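Local atomic coordinates of diaminopimelate decarboxylase (Helicobacter pylori, PDB entry 2QGH), a protein that catalyses the pyridoxal phosphate-dependent decarboxylation of meso-diaminopimelate to L-lysine, the last step of bacterial lysine biosynthesis. Residues Ile328-Pro333 with Pro362-Gly367. Residues are numbered along the deposited sequence; the frame is centred on the assembly and turned at random.
Sequences IRVITP and PELEPG
Val330 is the side chain of 328-333 that meets both Pro362 and Leu364, at the point where strand 328-330 ends. Its two methyls divide the work. CG1 lies anti to the backbone N (chi1 178°), which brings it to within 4.0 Å of Leu364 CD2. CG2 takes the place beside the backbone N and rests against the Pro362 ring at CD, 4.2 Å from it. CG2 is also 4.2 Å from Leu364 CD2, so this one leucine methyl touches both branches of the valine. Val330 and Leu364 run past each other in opposite directions rather than end on.

No hydrogen bond joins the two segments; the packing is purely apolar. It belongs to the C-terminal beta domain of this fold type III PLP-dependent decarboxylase, where strand 328-330 pairs antiparallel with strand 369-372. The segment 362-367 is the loop that leads into strand 369-372. Leu364 is buried, and its side chain also packs on Ile370 and Val295, while its backbone N is hydrogen-bonded to OE1 of Glu298.

Past the strand, Thr332 points its CB toward the loop but makes no close contact with it. Its OG1 is hydrogen-bonded instead to the backbone N of Lys369, two residues beyond Gly367. Farther along the loop, Pro366 packs on Met134 of the second subunit.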
ATOM      1  N   ILE A 328     -12.862  12.809 -10.775  1.00 27.44           N
ATOM      2  CA  ILE A 328     -13.900  12.595  -9.772  1.00 29.30           C
ATOM      3  C   ILE A 328     -15.220  13.107 -10.350  1.00 29.45           C
ATOM      4  O   ILE A 328     -15.344  14.276 -10.715  1.00 29.81           O
ATOM      5  CB  ILE A 328     -13.577  13.348  -8.453  1.00 29.74           C
ATOM      6  CG1 ILE A 328     -12.365  12.701  -7.777  1.00 30.13           C
ATOM      7  CG2 ILE A 328     -14.791  13.337  -7.526  1.00 28.72           C
ATOM      8  CD1 ILE A 328     -11.885  13.417  -6.537  1.00 31.89           C
ATOM      9  N   ARG A 329     -16.198  12.218 -10.440  1.00 29.71           N
ATOM     10  CA  ARG A 329     -17.498  12.562 -10.991  1.00 31.80           C
ATOM     11  C   ARG A 329     -18.609  12.373  -9.957  1.00 32.17           C
ATOM     12  O   ARG A 329     -18.663  11.352  -9.271  1.00 31.79           O
ATOM     13  CB  ARG A 329     -17.767  11.681 -12.216  1.00 31.69           C
ATOM     14  CG  ARG A 329     -19.117  11.877 -12.867  1.00 32.73           C
ATOM     15  CD  ARG A 329     -19.412  10.721 -13.792  1.00 31.06           C
ATOM     16  NE  ARG A 329     -19.246   9.460 -13.083  1.00 36.56           N
ATOM     17  CZ  ARG A 329     -19.412   8.262 -13.628  1.00 38.51           C
ATOM     18  NH1 ARG A 329     -19.753   8.153 -14.906  1.00 42.46           N
ATOM     19  NH2 ARG A 329     -19.242   7.172 -12.895  1.00 37.33           N
ATOM     20  N   VAL A 330     -19.492  13.362  -9.841  1.00 33.43           N
ATOM     21  CA  VAL A 330     -20.598  13.266  -8.900  1.00 33.40           C
ATOM     22  C   VAL A 330     -21.680  12.388  -9.518  1.00 36.86           C
ATOM     23  O   VAL A 330     -22.086  12.597 -10.660  1.00 37.37           O
ATOM     24  CB  VAL A 330     -21.191  14.643  -8.580  1.00 31.83           C
ATOM     25  CG1 VAL A 330     -22.375  14.486  -7.632  1.00 30.23           C
ATOM     26  CG2 VAL A 330     -20.123  15.534  -7.959  1.00 30.21           C
ATOM     27  N   ILE A 331     -22.137  11.399  -8.758  1.00 39.44           N
ATOM     28  CA  ILE A 331     -23.160  10.477  -9.228  1.00 42.31           C
ATOM     29  C   ILE A 331     -24.560  10.934  -8.823  1.00 45.91           C
ATOM     30  O   ILE A 331     -25.548  10.624  -9.496  1.00 46.31           O
ATOM     31  CB  ILE A 331     -22.912   9.068  -8.662  1.00 42.32           C
ATOM     32  CG1 ILE A 331     -21.534   8.572  -9.111  1.00 41.13           C
ATOM     33  CG2 ILE A 331     -24.020   8.119  -9.109  1.00 41.46           C
ATOM     34  CD1 ILE A 331     -21.171   7.203  -8.589  1.00 40.70           C
ATOM     35  N   THR A 332     -24.634  11.674  -7.722  1.00 48.70           N
ATOM     36  CA  THR A 332     -25.904  12.175  -7.211  1.00 51.25           C
ATOM     37  C   THR A 332     -26.281  13.515  -7.843  1.00 52.90           C
ATOM     38  O   THR A 332     -25.566  14.512  -7.699  1.00 53.05           O
ATOM     39  CB  THR A 332     -25.847  12.327  -5.670  1.00 51.24           C
ATOM     40  OG1 THR A 332     -25.784  11.029  -5.067  1.00 50.48           O
ATOM     41  CG2 THR A 332     -27.075  13.064  -5.150  1.00 51.32           C
ATOM     42  N   PRO A 333     -27.419  13.553  -8.557  1.00 54.64           N
ATOM     43  CA  PRO A 333     -27.863  14.794  -9.200  1.00 55.82           C
ATOM     44  C   PRO A 333     -28.032  15.879  -8.154  1.00 56.25           C
ATOM     45  O   PRO A 333     -29.040  15.917  -7.453  1.00 58.02           O
ATOM     46  CB  PRO A 333     -29.190  14.395  -9.841  1.00 55.85           C
ATOM     47  CG  PRO A 333     -29.701  13.324  -8.910  1.00 56.07           C
ATOM     48  CD  PRO A 333     -28.454  12.507  -8.660  1.00 55.46           C
ATOM     49  N   PRO A 362     -19.653  20.774  -6.854  1.00 43.20           N
ATOM     50  CA  PRO A 362     -20.774  21.518  -6.273  1.00 44.63           C
ATOM     51  C   PRO A 362     -20.810  21.186  -4.789  1.00 45.67           C
ATOM     52  O   PRO A 362     -20.192  20.203  -4.360  1.00 46.88           O
ATOM     53  CB  PRO A 362     -21.978  20.958  -7.017  1.00 43.73           C
ATOM     54  CG  PRO A 362     -21.568  19.539  -7.282  1.00 43.89           C
ATOM     55  CD  PRO A 362     -20.134  19.697  -7.733  1.00 42.33           C
ATOM     56  N   GLU A 363     -21.505  21.991  -3.995  1.00 45.56           N
ATOM     57  CA  GLU A 363     -21.561  21.690  -2.576  1.00 45.50           C
ATOM     58  C   GLU A 363     -22.311  20.378  -2.442  1.00 43.15           C
ATOM     59  O   GLU A 363     -23.377  20.201  -3.032  1.00 44.51           O
ATOM     60  CB  GLU A 363     -22.278  22.791  -1.789  1.00 46.78           C
ATOM     61  CG  GLU A 363     -22.149  22.594  -0.285  1.00 50.32           C
ATOM     62  CD  GLU A 363     -22.741  23.727   0.528  1.00 52.32           C
ATOM     63  OE1 GLU A 363     -22.622  23.679   1.774  1.00 53.07           O
ATOM     64  OE2 GLU A 363     -23.323  24.659  -0.071  1.00 53.38           O
ATOM     65  N   LEU A 364     -21.737  19.448  -1.690  1.00 41.20           N
ATOM     66  CA  LEU A 364     -22.358  18.143  -1.495  1.00 38.95           C
ATOM     67  C   LEU A 364     -22.739  18.012  -0.040  1.00 36.96           C
ATOM     68  O   LEU A 364     -22.260  18.762   0.807  1.00 36.01           O
ATOM     69  CB  LEU A 364     -21.384  17.019  -1.859  1.00 39.12           C
ATOM     70  CG  LEU A 364     -20.798  16.953  -3.275  1.00 39.14           C
ATOM     71  CD1 LEU A 364     -19.597  16.022  -3.284  1.00 37.98           C
ATOM     72  CD2 LEU A 364     -21.856  16.477  -4.259  1.00 37.71           C
ATOM     73  N   GLU A 365     -23.605  17.053   0.246  1.00 36.28           N
ATOM     74  CA  GLU A 365     -24.041  16.817   1.608  1.00 35.59           C
ATOM     75  C   GLU A 365     -23.875  15.350   1.981  1.00 32.93           C
ATOM     76  O   GLU A 365     -23.731  14.487   1.113  1.00 31.31           O
ATOM     77  CB  GLU A 365     -25.499  17.250   1.775  1.00 39.03           C
ATOM     78  CG  GLU A 365     -26.429  16.769   0.677  1.00 43.85           C
ATOM     79  CD  GLU A 365     -27.845  17.268   0.875  1.00 47.07           C
ATOM     80  OE1 GLU A 365     -28.554  16.740   1.764  1.00 48.11           O
ATOM     81  OE2 GLU A 365     -28.243  18.204   0.148  1.00 48.62           O
ATOM     82  N   PRO A 366     -23.879  15.055   3.288  1.00 31.86           N
ATOM     83  CA  PRO A 366     -23.729  13.684   3.781  1.00 30.43           C
ATOM     84  C   PRO A 366     -24.664  12.740   3.046  1.00 28.69           C
ATOM     85  O   PRO A 366     -25.877  12.944   3.022  1.00 29.90           O
ATOM     86  CB  PRO A 366     -24.081  13.816   5.257  1.00 31.64           C
ATOM     87  CG  PRO A 366     -23.575  15.189   5.588  1.00 31.92           C
ATOM     88  CD  PRO A 366     -24.068  15.996   4.408  1.00 32.08           C
ATOM     89  N   GLY A 367     -24.093  11.714   2.433  1.00 27.38           N
ATOM     90  CA  GLY A 367     -24.902  10.765   1.701  1.00 28.89           C
ATOM     91  C   GLY A 367     -24.727  10.851   0.197  1.00 29.18           C
ATOM     92  O   GLY A 367     -25.000   9.881  -0.506  1.00 30.11           O
TER